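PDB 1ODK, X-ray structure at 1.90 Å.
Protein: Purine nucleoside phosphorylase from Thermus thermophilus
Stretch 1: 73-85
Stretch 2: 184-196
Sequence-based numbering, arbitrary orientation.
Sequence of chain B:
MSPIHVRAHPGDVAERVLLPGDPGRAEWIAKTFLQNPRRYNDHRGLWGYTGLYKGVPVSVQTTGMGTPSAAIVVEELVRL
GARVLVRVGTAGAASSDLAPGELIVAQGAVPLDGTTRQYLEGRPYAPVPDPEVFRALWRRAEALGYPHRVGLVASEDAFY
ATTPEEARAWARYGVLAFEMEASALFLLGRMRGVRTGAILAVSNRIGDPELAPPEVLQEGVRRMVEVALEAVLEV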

# COMPACT_ATOMS: atom_id res chain seq x y z
N VAL B 73 22.28 -14.65 7.57
CA VAL B 73 23.69 -14.99 7.39
C VAL B 73 24.56 -13.74 7.29
O VAL B 73 25.64 -13.68 7.90
CB VAL B 73 23.88 -15.87 6.13
CG1 VAL B 73 25.37 -16.12 5.87
CG2 VAL B 73 23.17 -17.20 6.32
N VAL B 74 24.10 -12.74 6.55
CA VAL B 74 24.84 -11.49 6.41
C VAL B 74 24.97 -10.77 7.75
O VAL B 74 26.06 -10.34 8.13
CB VAL B 74 24.16 -10.56 5.37
CG1 VAL B 74 24.81 -9.19 5.37
CG2 VAL B 74 24.26 -11.18 3.98
N GLU B 75 23.86 -10.64 8.48
CA GLU B 75 23.88 -9.98 9.78
C GLU B 75 24.90 -10.64 10.71
O GLU B 75 25.66 -9.97 11.41
CB GLU B 75 22.48 -10.03 10.43
CG GLU B 75 21.43 -9.14 9.75
CD GLU B 75 21.44 -7.71 10.26
OE1 GLU B 75 22.52 -7.19 10.63
OE2 GLU B 75 20.36 -7.08 10.29
N GLU B 76 24.90 -11.97 10.73
CA GLU B 76 25.82 -12.69 11.59
C GLU B 76 27.27 -12.61 11.09
O GLU B 76 28.19 -12.50 11.89
CB GLU B 76 25.34 -14.13 11.76
CG GLU B 76 24.04 -14.19 12.58
CD GLU B 76 23.47 -15.60 12.75
OE1 GLU B 76 24.16 -16.58 12.40
OE2 GLU B 76 22.33 -15.71 13.25
N LEU B 77 27.45 -12.64 9.78
CA LEU B 77 28.79 -12.54 9.20
C LEU B 77 29.44 -11.20 9.56
O LEU B 77 30.64 -11.14 9.83
CB LEU B 77 28.75 -12.68 7.67
CG LEU B 77 28.61 -14.10 7.12
CD1 LEU B 77 28.57 -14.06 5.60
CD2 LEU B 77 29.80 -14.96 7.59
N VAL B 78 28.65 -10.13 9.55
CA VAL B 78 29.15 -8.81 9.89
C VAL B 78 29.60 -8.79 11.35
O VAL B 78 30.63 -8.19 11.69
CB VAL B 78 28.08 -7.72 9.66
CG1 VAL B 78 28.53 -6.39 10.27
CG2 VAL B 78 27.85 -7.54 8.17
N ARG B 79 28.83 -9.45 12.21
CA ARG B 79 29.18 -9.52 13.62
C ARG B 79 30.48 -10.31 13.78
O ARG B 79 31.25 -10.08 14.71
CB ARG B 79 28.07 -10.19 14.43
CG ARG B 79 26.85 -9.31 14.68
CD ARG B 79 27.26 -8.00 15.35
NE ARG B 79 26.30 -7.56 16.36
CZ ARG B 79 26.16 -8.14 17.55
NH1 ARG B 79 26.91 -9.19 17.89
NH2 ARG B 79 25.27 -7.67 18.42
N LEU B 80 30.71 -11.24 12.85
CA LEU B 80 31.91 -12.07 12.89
C LEU B 80 33.13 -11.41 12.25
O LEU B 80 34.20 -12.01 12.19
CB LEU B 80 31.63 -13.42 12.21
CG LEU B 80 30.68 -14.35 12.97
CD1 LEU B 80 30.27 -15.54 12.10
CD2 LEU B 80 31.37 -14.82 14.25
N GLY B 81 32.96 -10.18 11.76
CA GLY B 81 34.07 -9.47 11.16
C GLY B 81 34.10 -9.33 9.65
O GLY B 81 35.08 -8.79 9.11
N ALA B 82 33.07 -9.79 8.95
CA ALA B 82 33.05 -9.67 7.50
C ALA B 82 32.95 -8.19 7.13
O ALA B 82 32.17 -7.44 7.73
CB ALA B 82 31.87 -10.45 6.90
N ARG B 83 33.75 -7.76 6.15
CA ARG B 83 33.78 -6.37 5.72
C ARG B 83 33.49 -6.20 4.23
O ARG B 83 32.96 -5.17 3.81
CB ARG B 83 35.15 -5.76 6.04
CG ARG B 83 35.43 -5.70 7.53
CD ARG B 83 34.53 -4.67 8.21
NE ARG B 83 34.23 -5.01 9.59
CZ ARG B 83 35.14 -5.27 10.53
NH1 ARG B 83 36.43 -5.23 10.24
NH2 ARG B 83 34.75 -5.58 11.76
N VAL B 84 33.85 -7.21 3.45
CA VAL B 84 33.61 -7.21 2.01
C VAL B 84 32.88 -8.51 1.68
O VAL B 84 33.44 -9.59 1.83
CB VAL B 84 34.95 -7.14 1.23
CG1 VAL B 84 34.69 -7.16 -0.26
CG2 VAL B 84 35.72 -5.88 1.62
N LEU B 85 31.63 -8.39 1.24
CA LEU B 85 30.83 -9.58 0.94
C LEU B 85 30.29 -9.57 -0.48
O LEU B 85 29.54 -8.67 -0.86
CB LEU B 85 29.67 -9.70 1.93
CG LEU B 85 30.05 -9.67 3.42
CD1 LEU B 85 30.26 -8.23 3.85
CD2 LEU B 85 28.94 -10.30 4.26
N ALA B 184 18.54 -7.67 -0.24
CA ALA B 184 18.82 -7.65 1.20
C ALA B 184 20.30 -7.44 1.50
O ALA B 184 20.66 -6.71 2.43
CB ALA B 184 18.34 -8.96 1.85
N LEU B 185 21.17 -8.08 0.72
CA LEU B 185 22.60 -7.92 0.92
C LEU B 185 22.98 -6.45 0.72
O LEU B 185 23.69 -5.87 1.54
CB LEU B 185 23.36 -8.78 -0.09
CG LEU B 185 24.89 -8.63 -0.14
CD1 LEU B 185 25.51 -9.13 1.16
CD2 LEU B 185 25.41 -9.43 -1.34
N PHE B 186 22.49 -5.86 -0.37
CA PHE B 186 22.79 -4.47 -0.68
C PHE B 186 22.30 -3.54 0.43
O PHE B 186 23.03 -2.66 0.87
CB PHE B 186 22.15 -4.08 -2.02
CG PHE B 186 22.80 -4.74 -3.22
CD1 PHE B 186 22.20 -4.66 -4.48
CD2 PHE B 186 24.01 -5.42 -3.10
CE1 PHE B 186 22.79 -5.25 -5.60
CE2 PHE B 186 24.61 -6.02 -4.21
CZ PHE B 186 24.00 -5.93 -5.46
N LEU B 187 21.06 -3.75 0.87
CA LEU B 187 20.49 -2.94 1.94
C LEU B 187 21.33 -3.05 3.21
O LEU B 187 21.70 -2.05 3.82
CB LEU B 187 19.05 -3.39 2.24
CG LEU B 187 18.38 -2.70 3.44
CD1 LEU B 187 18.28 -1.21 3.16
CD2 LEU B 187 17.00 -3.30 3.69
N LEU B 188 21.62 -4.29 3.61
CA LEU B 188 22.41 -4.50 4.81
C LEU B 188 23.81 -3.93 4.69
O LEU B 188 24.41 -3.52 5.69
CB LEU B 188 22.46 -6.00 5.15
CG LEU B 188 21.12 -6.52 5.69
CD1 LEU B 188 21.18 -8.03 5.88
CD2 LEU B 188 20.79 -5.83 7.02
N GLY B 189 24.35 -3.91 3.48
CA GLY B 189 25.67 -3.35 3.28
C GLY B 189 25.68 -1.89 3.72
O GLY B 189 26.59 -1.43 4.42
N ARG B 190 24.66 -1.15 3.31
CA ARG B 190 24.56 0.25 3.68
C ARG B 190 24.21 0.43 5.17
O ARG B 190 24.81 1.24 5.87
CB ARG B 190 23.53 0.97 2.81
CG ARG B 190 23.97 1.19 1.36
CD ARG B 190 25.30 1.94 1.30
NE ARG B 190 25.44 2.78 0.11
CZ ARG B 190 25.70 2.33 -1.11
NH1 ARG B 190 25.86 1.03 -1.33
NH2 ARG B 190 25.80 3.19 -2.13
N MET B 191 23.24 -0.35 5.65
CA MET B 191 22.82 -0.25 7.05
C MET B 191 23.93 -0.59 8.04
O MET B 191 24.07 0.07 9.08
CB MET B 191 21.64 -1.20 7.32
CG MET B 191 20.32 -0.82 6.66
SD MET B 191 19.06 -2.07 6.99
CE MET B 191 18.74 -1.80 8.73
N ARG B 192 24.72 -1.61 7.72
CA ARG B 192 25.78 -2.05 8.61
C ARG B 192 27.15 -1.48 8.29
O ARG B 192 28.13 -1.78 8.97
CB ARG B 192 25.85 -3.58 8.60
CG ARG B 192 24.51 -4.26 8.90
CD ARG B 192 23.88 -3.75 10.21
NE ARG B 192 22.57 -4.37 10.44
CZ ARG B 192 21.54 -3.76 11.01
NH1 ARG B 192 20.40 -4.41 11.16
NH2 ARG B 192 21.64 -2.50 11.42
N GLY B 193 27.22 -0.66 7.25
CA GLY B 193 28.48 -0.04 6.88
C GLY B 193 29.56 -0.98 6.35
O GLY B 193 30.73 -0.83 6.69
N VAL B 194 29.17 -1.95 5.53
CA VAL B 194 30.14 -2.87 4.95
C VAL B 194 30.00 -2.81 3.43
O VAL B 194 29.01 -2.30 2.92
CB VAL B 194 29.95 -4.33 5.46
CG1 VAL B 194 30.36 -4.43 6.92
CG2 VAL B 194 28.50 -4.77 5.29
N ARG B 195 31.00 -3.32 2.72
CA ARG B 195 31.00 -3.28 1.27
C ARG B 195 30.47 -4.57 0.67
O ARG B 195 31.01 -5.65 0.93
CB ARG B 195 32.41 -3.00 0.76
CG ARG B 195 32.97 -1.70 1.29
CD ARG B 195 34.38 -1.44 0.77
NE ARG B 195 34.78 -0.06 1.01
CZ ARG B 195 35.92 0.48 0.58
NH1 ARG B 195 36.78 -0.25 -0.12
NH2 ARG B 195 36.19 1.76 0.84
N THR B 196 29.43 -4.46 -0.15
CA THR B 196 28.82 -5.62 -0.78
C THR B 196 28.80 -5.53 -2.30
O THR B 196 29.03 -4.48 -2.89
CB THR B 196 27.37 -5.83 -0.28
OG1 THR B 196 26.56 -4.72 -0.69
CG2 THR B 196 27.34 -5.92 1.24

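The two stretches share one plan: a helix, a glycine-bearing turn and the start of a strand. The helices run in roughly the same direction, inclined by 33° with their axes 10.5 Å apart at closest approach, and the strands that follow pair in parallel. Arg195 N donates to Arg83 O (2.9 Å), and Leu85 N to Arg195 O (2.8 Å), so Arg195 bonds through both its amide and its carbonyl to the residues flanking Val84. Short CA-H...O contacts, Val84 CA to Arg195 O (3.2 Å) and Thr196 CA to Leu85 O (3.1 Å), accompany these bonds along the seam.

Between the helices, Val74 is a bump set between two leucines: its CG2 lies 3.7 Å from Leu185 CD1, and its CG1 3.8 Å from Leu188 CD1. One turn on, Val78 points toward the second stretch, and its CG2 meets Val194 CG2 at 4.0 Å. Val194 fills the hollow where helix gives way to strand. Val194 CG2 also approaches Leu85 CD1 (4.1 Å), Val194 CG1 sits 3.6 Å from Ala82 O, and Val194 CB rests 3.5 Å from Arg83 O. Leu85, on the sheet face it shares with Thr196, also brings its CB within 4.3 Å of Leu185 CD1, linking the strand pair to the helix packing.

Beside these apolar contacts, the CA-to-CB bond of Glu75 points sideways to the second stretch, but its bent side chain carries the carboxylate to Arg192. The salt bridge is bidentate: Arg192 NE donates to Glu75 OE1 and Arg192 NH1 to Glu75 OE2, both at 2.8 Å, with the latter nearly linear. Leu188 CD2 packs 3.5 Å from Glu75 OE2, lining the charged pair with hydrocarbon.

Both turns use glycine at positive phi. Gly81 closes a Schellman motif, with Ala82 N bonded to Leu77 O (2.9 Å), while Gly193 leads the second chain into Val194.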